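PDB 3N7X: capsid protein from Infectious hypodermal and hematopoietic necrosis virus, which forms the icosahedral capsid shell of a shrimp densovirus, sixty copies assembling into the particle, and binds calcium ions. Local coordinates for residues A[148-159]-A[193-204]; A[221-232]-A[312-320]. All blocks are in the same frame, centred on the assembly; numbering follows the deposited sequence.

Contact 1: residues A[148-159]-A[193-204]; sequences YLEIFKDTTGLH and PIQQFGFMEQMR
Phe152 and Met200 sit side by side on one face of an antiparallel strand pair, 149-153 with 199-203, in a sheet consistent with the jelly-roll barrel of parvovirus capsids. Strand 199-203 is the outermost of its sheet within this chain, while strand 264-268 flanks 149-153 on its far side. Six backbone hydrogen bonds join the pair; Leu149 N to Met203 O is nearly straight at 2.9 Å, whereas Lys153 N to Phe199 O and Phe199 N to Lys153 O both stretch to 3.3 Å.

The Phe152 ring plugs the corner where helix 192-196 turns into the strand. Pro193 CB lies over one of its faces, Ile194 CG2 comes up to the edge, and the sulfur of Met200 approaches obliquely in a Met-aromatic contact. Phe197, the first residue to leave the helix, pushes its CB to 3.7 Å from Phe152 CD1, with the two ring planes inclined at 45°. Leu158 CD1 sits over the centre of one Phe197 face, and the backbone at Lys153 and Asp154 runs along that ring's edge.

On the other face of the sheet, Phe199 holds CG opposite its own backbone N (chi1 172°), which lays the ring beside the extended Lys153. Lys153 CD makes a CH-pi contact 3.9 Å from the Phe199 ring centroid, and NZ stands over the same face as a cation-pi partner.

At the far end, the Gln202 amide stacks almost flat on the Tyr148 ring. Arg204 NH1 and NH2 both grip Gln202 OE1, while Gln202 NE2 is hydrogen-bonded to Ser122 OG of a neighbouring subunit. In the turn beyond Lys153, one water donates to Asp154 OD1 at 2.7 Å and accepts from Thr156 N and, at 2.9 Å, from Gly198 N.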
loop_
_atom_site.group_PDB
_atom_site.type_symbol
_atom_site.label_atom_id
_atom_site.label_comp_id
_atom_site.label_asym_id
_atom_site.label_seq_id
_atom_site.Cartn_x
_atom_site.Cartn_y
_atom_site.Cartn_z
ATOM N N TYR A 148 53.839 78.301 -17.286
ATOM C CA TYR A 148 53.321 77.316 -18.222
ATOM C C TYR A 148 53.209 77.829 -19.646
ATOM O O TYR A 148 53.209 79.037 -19.894
ATOM C CB TYR A 148 51.956 76.799 -17.746
ATOM C CG TYR A 148 50.877 77.854 -17.638
ATOM C CD1 TYR A 148 50.074 78.182 -18.730
ATOM C CD2 TYR A 148 50.662 78.528 -16.436
ATOM C CE1 TYR A 148 49.075 79.158 -18.625
ATOM C CE2 TYR A 148 49.674 79.501 -16.320
ATOM C CZ TYR A 148 48.885 79.811 -17.413
ATOM O OH TYR A 148 47.917 80.779 -17.281
ATOM N N LEU A 149 53.117 76.885 -20.578
ATOM C CA LEU A 149 53.011 77.179 -21.998
ATOM C C LEU A 149 51.543 77.143 -22.423
ATOM O O LEU A 149 50.766 76.343 -21.901
ATOM C CB LEU A 149 53.794 76.129 -22.786
ATOM C CG LEU A 149 53.877 76.236 -24.311
ATOM C CD1 LEU A 149 54.753 77.419 -24.700
ATOM C CD2 LEU A 149 54.456 74.948 -24.880
ATOM N N GLU A 150 51.168 78.013 -23.359
ATOM C CA GLU A 150 49.795 78.046 -23.863
ATOM C C GLU A 150 49.784 77.447 -25.268
ATOM O O GLU A 150 50.648 77.760 -26.088
ATOM C CB GLU A 150 49.262 79.482 -23.909
ATOM C CG GLU A 150 49.322 80.212 -22.574
ATOM C CD GLU A 150 48.703 81.609 -22.619
ATOM O OE1 GLU A 150 48.813 82.288 -23.665
ATOM O OE2 GLU A 150 48.124 82.033 -21.594
ATOM N N ILE A 151 48.815 76.575 -25.535
ATOM C CA ILE A 151 48.692 75.924 -26.836
ATOM C C ILE A 151 47.310 76.210 -27.415
ATOM O O ILE A 151 46.292 75.973 -26.758
ATOM C CB ILE A 151 48.908 74.403 -26.696
ATOM C CG1 ILE A 151 50.291 74.147 -26.096
ATOM C CG2 ILE A 151 48.773 73.719 -28.049
ATOM C CD1 ILE A 151 50.548 72.710 -25.730
ATOM N N PHE A 152 47.284 76.713 -28.646
ATOM C CA PHE A 152 46.037 77.079 -29.315
ATOM C C PHE A 152 45.796 76.366 -30.647
ATOM O O PHE A 152 46.726 75.876 -31.289
ATOM C CB PHE A 152 46.029 78.583 -29.603
ATOM C CG PHE A 152 46.254 79.451 -28.396
ATOM C CD1 PHE A 152 45.196 79.792 -27.556
ATOM C CD2 PHE A 152 47.520 79.955 -28.114
ATOM C CE1 PHE A 152 45.395 80.628 -26.452
ATOM C CE2 PHE A 152 47.731 80.790 -27.015
ATOM C CZ PHE A 152 46.667 81.128 -26.183
ATOM N N LYS A 153 44.527 76.336 -31.048
ATOM C CA LYS A 153 44.080 75.768 -32.320
ATOM C C LYS A 153 42.939 76.683 -32.755
ATOM O O LYS A 153 42.105 77.078 -31.933
ATOM C CB LYS A 153 43.542 74.344 -32.161
ATOM C CG LYS A 153 44.581 73.268 -31.873
ATOM C CD LYS A 153 43.893 71.908 -31.730
ATOM C CE LYS A 153 44.859 70.796 -31.347
ATOM N NZ LYS A 153 44.191 69.460 -31.311
ATOM N N ASP A 154 42.910 77.035 -34.034
ATOM C CA ASP A 154 41.870 77.911 -34.554
ATOM C C ASP A 154 40.656 77.081 -34.952
ATOM O O ASP A 154 40.440 76.799 -36.128
ATOM C CB ASP A 154 42.413 78.696 -35.754
ATOM C CG ASP A 154 41.350 79.538 -36.442
ATOM O OD1 ASP A 154 40.348 79.907 -35.785
ATOM O OD2 ASP A 154 41.528 79.843 -37.644
ATOM N N THR A 155 39.859 76.695 -33.963
ATOM C CA THR A 155 38.684 75.879 -34.222
ATOM C C THR A 155 37.450 76.656 -34.651
ATOM O O THR A 155 36.551 76.088 -35.272
ATOM C CB THR A 155 38.304 75.041 -32.986
ATOM O OG1 THR A 155 38.092 75.905 -31.865
ATOM C CG2 THR A 155 39.403 74.051 -32.657
ATOM N N THR A 156 37.394 77.943 -34.325
ATOM C CA THR A 156 36.230 78.743 -34.681
ATOM C C THR A 156 36.316 79.403 -36.053
ATOM O O THR A 156 35.426 80.160 -36.436
ATOM C CB THR A 156 35.946 79.824 -33.621
ATOM O OG1 THR A 156 37.089 80.671 -33.476
ATOM C CG2 THR A 156 35.628 79.175 -32.285
ATOM N N GLY A 157 37.389 79.120 -36.788
ATOM C CA GLY A 157 37.541 79.668 -38.126
ATOM C C GLY A 157 37.953 81.120 -38.254
ATOM O O GLY A 157 37.398 81.858 -39.071
ATOM N N LEU A 158 38.938 81.532 -37.468
ATOM C CA LEU A 158 39.415 82.905 -37.508
ATOM C C LEU A 158 40.247 83.211 -38.752
ATOM O O LEU A 158 40.004 84.202 -39.439
ATOM C CB LEU A 158 40.271 83.199 -36.274
ATOM C CG LEU A 158 39.631 83.072 -34.889
ATOM C CD1 LEU A 158 40.710 83.148 -33.810
ATOM C CD2 LEU A 158 38.605 84.173 -34.699
ATOM N N HIS A 159 41.217 82.346 -39.042
ATOM C CA HIS A 159 42.134 82.570 -40.154
ATOM C C HIS A 159 42.184 81.515 -41.251
ATOM O O HIS A 159 41.892 80.342 -41.023
ATOM C CB HIS A 159 43.548 82.724 -39.600
ATOM C CG HIS A 159 43.632 83.592 -38.384
ATOM N ND1 HIS A 159 43.459 84.959 -38.427
ATOM C CD2 HIS A 159 43.876 83.283 -37.087
ATOM C CE1 HIS A 159 43.595 85.456 -37.210
ATOM N NE2 HIS A 159 43.848 84.460 -36.379
ATOM N N PRO A 193 44.936 86.519 -28.100
ATOM C CA PRO A 193 44.895 85.074 -28.344
ATOM C C PRO A 193 43.920 84.297 -27.455
ATOM O O PRO A 193 43.173 83.451 -27.951
ATOM C CB PRO A 193 46.344 84.650 -28.133
ATOM C CG PRO A 193 47.107 85.862 -28.578
ATOM C CD PRO A 193 46.325 86.978 -27.922
ATOM N N ILE A 194 43.915 84.576 -26.151
ATOM C CA ILE A 194 43.013 83.859 -25.249
ATOM C C ILE A 194 41.563 84.310 -25.393
ATOM O O ILE A 194 40.646 83.619 -24.954
ATOM C CB ILE A 194 43.432 83.992 -23.764
ATOM C CG1 ILE A 194 43.238 85.428 -23.278
ATOM C CG2 ILE A 194 44.875 83.536 -23.593
ATOM C CD1 ILE A 194 43.590 85.626 -21.817
ATOM N N GLN A 195 41.350 85.467 -26.004
ATOM C CA GLN A 195 39.994 85.942 -26.210
ATOM C C GLN A 195 39.446 85.385 -27.520
ATOM O O GLN A 195 38.238 85.214 -27.669
ATOM C CB GLN A 195 39.953 87.479 -26.271
ATOM C CG GLN A 195 38.644 88.037 -26.860
ATOM C CD GLN A 195 38.584 89.566 -26.911
ATOM O OE1 GLN A 195 38.484 90.234 -25.880
ATOM N NE2 GLN A 195 38.639 90.122 -28.119
ATOM N N GLN A 196 40.343 85.070 -28.452
ATOM C CA GLN A 196 39.940 84.620 -29.781
ATOM C C GLN A 196 39.992 83.143 -30.177
ATOM O O GLN A 196 39.031 82.624 -30.747
ATOM C CB GLN A 196 40.720 85.434 -30.817
ATOM C CG GLN A 196 40.497 86.934 -30.698
ATOM C CD GLN A 196 39.082 87.342 -31.069
ATOM O OE1 GLN A 196 38.413 88.069 -30.330
ATOM N NE2 GLN A 196 38.621 86.881 -32.227
ATOM N N PHE A 197 41.102 82.467 -29.909
ATOM C CA PHE A 197 41.222 81.063 -30.291
ATOM C C PHE A 197 40.241 80.129 -29.579
ATOM O O PHE A 197 40.142 80.123 -28.350
ATOM C CB PHE A 197 42.666 80.611 -30.095
ATOM C CG PHE A 197 43.600 81.145 -31.143
ATOM C CD1 PHE A 197 43.925 80.379 -32.259
ATOM C CD2 PHE A 197 44.101 82.440 -31.052
ATOM C CE1 PHE A 197 44.735 80.896 -33.276
ATOM C CE2 PHE A 197 44.912 82.968 -32.061
ATOM C CZ PHE A 197 45.228 82.195 -33.176
ATOM N N GLY A 198 39.517 79.342 -30.371
ATOM C CA GLY A 198 38.526 78.428 -29.829
ATOM C C GLY A 198 39.047 77.323 -28.931
ATOM O O GLY A 198 38.403 76.963 -27.947
ATOM N N PHE A 199 40.206 76.775 -29.276
ATOM C CA PHE A 199 40.810 75.709 -28.494
ATOM C C PHE A 199 42.020 76.219 -27.731
ATOM O O PHE A 199 42.851 76.945 -28.273
ATOM C CB PHE A 199 41.257 74.573 -29.404
ATOM C CG PHE A 199 42.065 73.517 -28.703
ATOM C CD1 PHE A 199 41.455 72.373 -28.197
ATOM C CD2 PHE A 199 43.440 73.664 -28.552
ATOM C CE1 PHE A 199 42.210 71.382 -27.549
ATOM C CE2 PHE A 199 44.202 72.685 -27.906
ATOM C CZ PHE A 199 43.586 71.542 -27.404
ATOM N N MET A 200 42.134 75.815 -26.477
ATOM C CA MET A 200 43.261 76.237 -25.675
ATOM C C MET A 200 43.540 75.261 -24.550
ATOM O O MET A 200 42.619 74.759 -23.909
ATOM C CB MET A 200 43.006 77.621 -25.074
ATOM C CG MET A 200 44.069 78.023 -24.064
ATOM S SD MET A 200 43.700 79.511 -23.111
ATOM C CE MET A 200 45.312 79.863 -22.393
ATOM N N GLU A 201 44.817 74.987 -24.319
ATOM C CA GLU A 201 45.204 74.112 -23.228
ATOM C C GLU A 201 46.574 74.544 -22.744
ATOM O O GLU A 201 47.301 75.245 -23.454
ATOM C CB GLU A 201 45.209 72.639 -23.652
ATOM C CG GLU A 201 46.372 72.171 -24.494
ATOM C CD GLU A 201 46.287 70.669 -24.777
ATOM O OE1 GLU A 201 46.220 69.883 -23.803
ATOM O OE2 GLU A 201 46.283 70.271 -25.965
ATOM N N GLN A 202 46.913 74.146 -21.525
ATOM C CA GLN A 202 48.188 74.515 -20.938
ATOM C C GLN A 202 49.117 73.323 -20.831
ATOM O O GLN A 202 48.669 72.180 -20.756
ATOM C CB GLN A 202 47.973 75.088 -19.537
ATOM C CG GLN A 202 46.999 76.239 -19.469
ATOM C CD GLN A 202 46.765 76.707 -18.045
ATOM O OE1 GLN A 202 47.387 76.204 -17.104
ATOM N NE2 GLN A 202 45.868 77.681 -17.876
ATOM N N MET A 203 50.416 73.595 -20.830
ATOM C CA MET A 203 51.399 72.543 -20.669
ATOM C C MET A 203 52.373 72.986 -19.596
ATOM O O MET A 203 52.893 74.101 -19.645
ATOM C CB MET A 203 52.168 72.280 -21.955
ATOM C CG MET A 203 53.229 71.202 -21.775
ATOM S SD MET A 203 54.226 70.906 -23.246
ATOM C CE MET A 203 55.284 69.515 -22.706
ATOM N N ARG A 204 52.604 72.124 -18.616
ATOM C CA ARG A 204 53.536 72.436 -17.548
ATOM C C ARG A 204 54.385 71.224 -17.218
ATOM O O ARG A 204 54.228 70.161 -17.819
ATOM C CB ARG A 204 52.791 72.926 -16.304
ATOM C CG ARG A 204 51.433 72.301 -16.109
ATOM C CD ARG A 204 50.839 72.657 -14.746
ATOM N NE ARG A 204 50.486 74.071 -14.580
ATOM C CZ ARG A 204 49.581 74.713 -15.311
ATOM N NH1 ARG A 204 48.941 74.068 -16.278
ATOM N NH2 ARG A 204 49.285 75.986 -15.053
HETATM O O HOH W 1 39.431 79.671 -33.205
HETATM O O HOH W 2 36.654 74.929 -29.730
HETATM O O HOH W 3 36.398 82.604 -31.629
#

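Contact 2: residues A[221-232]-A[312-320]; sequences YGGEIPTTGPTF and LHAPCTGQL
Phe232 N donates to Cys316 O at 2.9 Å, the shortest polar bond between these two segments. Two residues before Phe232 and two after Cys316, Gly318 N donates to Pro230 O at 3.0 Å. The bonds bracket Thr231 and Thr317 in a single beta bridge, with the chains running in opposite directions. A water carries the pairing one step further by donating to Phe232 O and accepting from Cys316 N.

The Phe232 side chain swings back over this bridge. With CG opposite the carbonyl carbon (chi1 -57°), its ring rests one face on the Thr317 carbonyl carbon, with Gly318 N approaching the ring obliquely. Cys316 SG also comes in obliquely, 3.6 Å from Phe232 CD2, as a sulfur-aromatic contact. Pro230 packs its CG on the Gly318-Gln319 peptide, while its CD lies 3.4 Å from Leu320 CD1; the other Leu320 methyl, CD2, reaches the carbonyl oxygen of Thr228. Thr231 CG2 touches Pro315 CG at 3.6 Å, so the proline is wedged between this bridge and the next.

That second join is parallel and short: Tyr221 is paired with His313, and Gly222 N donates to His313 O at 3.1 Å. The Tyr221 ring lies against His313 CB, its CE1 being the nearest atom at 3.5 Å. Pro315 CD closes on Gly222 O. The His313 imidazole has its polar ends tied elsewhere, ND1 to Tyr311 O and NE2 to Val251 N.

Between the two joins, residues 223-226 arch away from segment 312-320. Within the arch, Ile225 tucks onto helix 80-83 and Met106 of helix 97-109. Trp111 of strand 111-131 receives both Ile225 and Pro315, and Trp78 lies nearly parallel to the Phe232 ring.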
loop_
_atom_site.group_PDB
_atom_site.type_symbol
_atom_site.label_atom_id
_atom_site.label_comp_id
_atom_site.label_asym_id
_atom_site.label_seq_id
_atom_site.Cartn_x
_atom_site.Cartn_y
_atom_site.Cartn_z
ATOM N N TYR A 221 50.568 58.671 -53.756
ATOM C CA TYR A 221 51.087 59.968 -54.172
ATOM C C TYR A 221 52.506 59.829 -54.691
ATOM O O TYR A 221 53.263 58.977 -54.225
ATOM C CB TYR A 221 51.027 60.940 -52.990
ATOM C CG TYR A 221 49.602 61.199 -52.546
ATOM C CD1 TYR A 221 48.870 62.262 -53.075
ATOM C CD2 TYR A 221 48.946 60.313 -51.686
ATOM C CE1 TYR A 221 47.515 62.435 -52.768
ATOM C CE2 TYR A 221 47.592 60.474 -51.375
ATOM C CZ TYR A 221 46.883 61.537 -51.925
ATOM O OH TYR A 221 45.542 61.688 -51.658
ATOM N N GLY A 222 52.862 60.659 -55.666
ATOM C CA GLY A 222 54.199 60.591 -56.227
ATOM C C GLY A 222 55.070 61.803 -55.944
ATOM O O GLY A 222 54.621 62.763 -55.315
ATOM N N GLY A 223 56.320 61.747 -56.402
ATOM C CA GLY A 223 57.242 62.853 -56.215
ATOM C C GLY A 223 58.058 62.787 -54.942
ATOM O O GLY A 223 57.718 62.065 -54.007
ATOM N N GLU A 224 59.149 63.546 -54.911
ATOM C CA GLU A 224 60.012 63.588 -53.737
ATOM C C GLU A 224 59.479 64.654 -52.792
ATOM O O GLU A 224 58.548 65.387 -53.125
ATOM C CB GLU A 224 61.442 63.988 -54.114
ATOM C CG GLU A 224 62.008 63.353 -55.365
ATOM C CD GLU A 224 63.436 63.817 -55.639
ATOM O OE1 GLU A 224 63.716 65.026 -55.456
ATOM O OE2 GLU A 224 64.275 62.980 -56.044
ATOM N N ILE A 225 60.072 64.728 -51.608
ATOM C CA ILE A 225 59.707 65.744 -50.638
ATOM C C ILE A 225 60.950 66.627 -50.605
ATOM O O ILE A 225 61.924 66.332 -49.911
ATOM C CB ILE A 225 59.411 65.144 -49.241
ATOM C CG1 ILE A 225 58.033 64.470 -49.238
ATOM C CG2 ILE A 225 59.397 66.247 -48.187
ATOM C CD1 ILE A 225 57.917 63.285 -50.136
ATOM N N PRO A 226 60.930 67.719 -51.382
ATOM C CA PRO A 226 62.027 68.680 -51.500
ATOM C C PRO A 226 62.379 69.434 -50.233
ATOM O O PRO A 226 61.698 69.352 -49.217
ATOM C CB PRO A 226 61.542 69.611 -52.601
ATOM C CG PRO A 226 60.083 69.686 -52.307
ATOM C CD PRO A 226 59.731 68.226 -52.073
ATOM N N THR A 227 63.457 70.191 -50.330
ATOM C CA THR A 227 63.959 70.976 -49.227
ATOM C C THR A 227 63.464 72.411 -49.370
ATOM O O THR A 227 63.606 73.233 -48.465
ATOM C CB THR A 227 65.487 70.969 -49.260
ATOM O OG1 THR A 227 65.989 71.593 -48.081
ATOM C CG2 THR A 227 65.996 71.735 -50.479
ATOM N N THR A 228 62.862 72.690 -50.518
ATOM C CA THR A 228 62.384 74.025 -50.849
ATOM C C THR A 228 60.958 74.373 -50.434
ATOM O O THR A 228 60.660 75.532 -50.141
ATOM C CB THR A 228 62.488 74.239 -52.354
ATOM O OG1 THR A 228 61.553 73.377 -53.016
ATOM C CG2 THR A 228 63.894 73.897 -52.836
ATOM N N GLY A 229 60.071 73.388 -50.431
ATOM C CA GLY A 229 58.696 73.671 -50.067
ATOM C C GLY A 229 58.048 72.559 -49.271
ATOM O O GLY A 229 58.232 71.372 -49.573
ATOM N N PRO A 230 57.268 72.914 -48.242
ATOM C CA PRO A 230 56.606 71.899 -47.424
ATOM C C PRO A 230 55.585 71.079 -48.209
ATOM O O PRO A 230 54.781 71.625 -48.964
ATOM C CB PRO A 230 55.965 72.725 -46.311
ATOM C CG PRO A 230 55.634 74.008 -47.004
ATOM C CD PRO A 230 56.882 74.271 -47.815
ATOM N N THR A 231 55.642 69.763 -48.039
ATOM C CA THR A 231 54.705 68.863 -48.695
ATOM C C THR A 231 53.757 68.377 -47.598
ATOM O O THR A 231 54.191 67.834 -46.579
ATOM C CB THR A 231 55.431 67.668 -49.336
ATOM O OG1 THR A 231 56.330 68.146 -50.345
ATOM C CG2 THR A 231 54.432 66.715 -49.970
ATOM N N PHE A 232 52.463 68.588 -47.806
ATOM C CA PHE A 232 51.465 68.216 -46.814
ATOM C C PHE A 232 51.072 66.748 -46.798
ATOM O O PHE A 232 50.958 66.108 -47.843
ATOM C CB PHE A 232 50.183 69.037 -47.008
ATOM C CG PHE A 232 50.380 70.526 -46.942
ATOM C CD1 PHE A 232 51.581 71.078 -46.499
ATOM C CD2 PHE A 232 49.346 71.382 -47.307
ATOM C CE1 PHE A 232 51.749 72.461 -46.422
ATOM C CE2 PHE A 232 49.501 72.765 -47.234
ATOM C CZ PHE A 232 50.706 73.308 -46.790
ATOM N N LEU A 312 48.711 58.022 -59.730
ATOM C CA LEU A 312 49.517 58.719 -58.731
ATOM C C LEU A 312 49.083 60.174 -58.640
ATOM O O LEU A 312 49.202 60.932 -59.600
ATOM C CB LEU A 312 51.008 58.671 -59.069
ATOM C CG LEU A 312 51.754 57.368 -58.783
ATOM C CD1 LEU A 312 53.252 57.621 -58.914
ATOM C CD2 LEU A 312 51.433 56.876 -57.377
ATOM N N HIS A 313 48.564 60.558 -57.484
ATOM C CA HIS A 313 48.132 61.930 -57.281
ATOM C C HIS A 313 49.313 62.774 -56.824
ATOM O O HIS A 313 50.352 62.249 -56.424
ATOM C CB HIS A 313 47.020 61.984 -56.231
ATOM C CG HIS A 313 45.690 61.520 -56.737
ATOM N ND1 HIS A 313 45.491 60.262 -57.265
ATOM C CD2 HIS A 313 44.492 62.149 -56.796
ATOM C CE1 HIS A 313 44.227 60.137 -57.627
ATOM N NE2 HIS A 313 43.599 61.267 -57.354
ATOM N N ALA A 314 49.155 64.088 -56.898
ATOM C CA ALA A 314 50.207 64.995 -56.464
ATOM C C ALA A 314 49.760 65.602 -55.142
ATOM O O ALA A 314 48.654 66.138 -55.030
ATOM C CB ALA A 314 50.428 66.086 -57.500
ATOM N N PRO A 315 50.609 65.510 -54.117
ATOM C CA PRO A 315 50.264 66.063 -52.808
ATOM C C PRO A 315 50.204 67.582 -52.813
ATOM O O PRO A 315 50.783 68.243 -53.676
ATOM C CB PRO A 315 51.381 65.541 -51.913
ATOM C CG PRO A 315 52.559 65.505 -52.847
ATOM C CD PRO A 315 51.946 64.890 -54.092
ATOM N N CYS A 316 49.495 68.127 -51.837
ATOM C CA CYS A 316 49.375 69.565 -51.694
ATOM C C CYS A 316 50.699 70.075 -51.120
ATOM O O CYS A 316 51.341 69.388 -50.318
ATOM C CB CYS A 316 48.233 69.884 -50.727
ATOM S SG CYS A 316 47.832 71.638 -50.560
ATOM N N THR A 317 51.114 71.266 -51.537
ATOM C CA THR A 317 52.349 71.861 -51.028
ATOM C C THR A 317 52.126 73.322 -50.646
ATOM O O THR A 317 51.185 73.967 -51.122
ATOM C CB THR A 317 53.498 71.793 -52.067
ATOM O OG1 THR A 317 53.115 72.497 -53.252
ATOM C CG2 THR A 317 53.819 70.348 -52.419
ATOM N N GLY A 318 52.992 73.840 -49.780
ATOM C CA GLY A 318 52.876 75.224 -49.351
ATOM C C GLY A 318 54.202 75.946 -49.481
ATOM O O GLY A 318 54.988 75.638 -50.374
ATOM N N GLN A 319 54.451 76.909 -48.599
ATOM C CA GLN A 319 55.702 77.654 -48.625
ATOM C C GLN A 319 56.253 77.750 -47.215
ATOM O O GLN A 319 55.496 77.863 -46.255
ATOM C CB GLN A 319 55.494 79.065 -49.189
ATOM C CG GLN A 319 54.917 79.097 -50.592
ATOM C CD GLN A 319 53.403 78.933 -50.603
ATOM O OE1 GLN A 319 52.826 78.444 -51.578
ATOM N NE2 GLN A 319 52.750 79.354 -49.521
ATOM N N LEU A 320 57.574 77.708 -47.099
ATOM C CA LEU A 320 58.235 77.789 -45.806
ATOM C C LEU A 320 57.857 79.018 -44.967
ATOM O O LEU A 320 57.967 78.983 -43.741
ATOM C CB LEU A 320 59.753 77.753 -46.006
ATOM C CG LEU A 320 60.508 76.415 -45.992
ATOM C CD1 LEU A 320 59.552 75.238 -45.979
ATOM C CD2 LEU A 320 61.432 76.357 -47.194
HETATM O O HOH W 4 48.644 66.525 -49.481
#

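How the contacts relate
Contact 1 closes along the chain before contact 2 opens, and the two lie on opposite sides of the chain's centre. Their own centres are 28 Å apart and their nearest atoms about 12 Å. Contact 1 belongs to a barrel sheet and to subunit interfaces; contact 2 joins two largely irregular segments within one chain. In contact 1 the side chain of Ile194 is about 7 Å from a bound calcium ion and about 4 Å from that of Glu191, a calcium-site residue. In contact 2 the Phe232 side chain is about 3 Å from a bound magnesium ion, and that of Thr227 about 11 Å from Gln176, another calcium-site residue; neither site residue binds calcium in this chain.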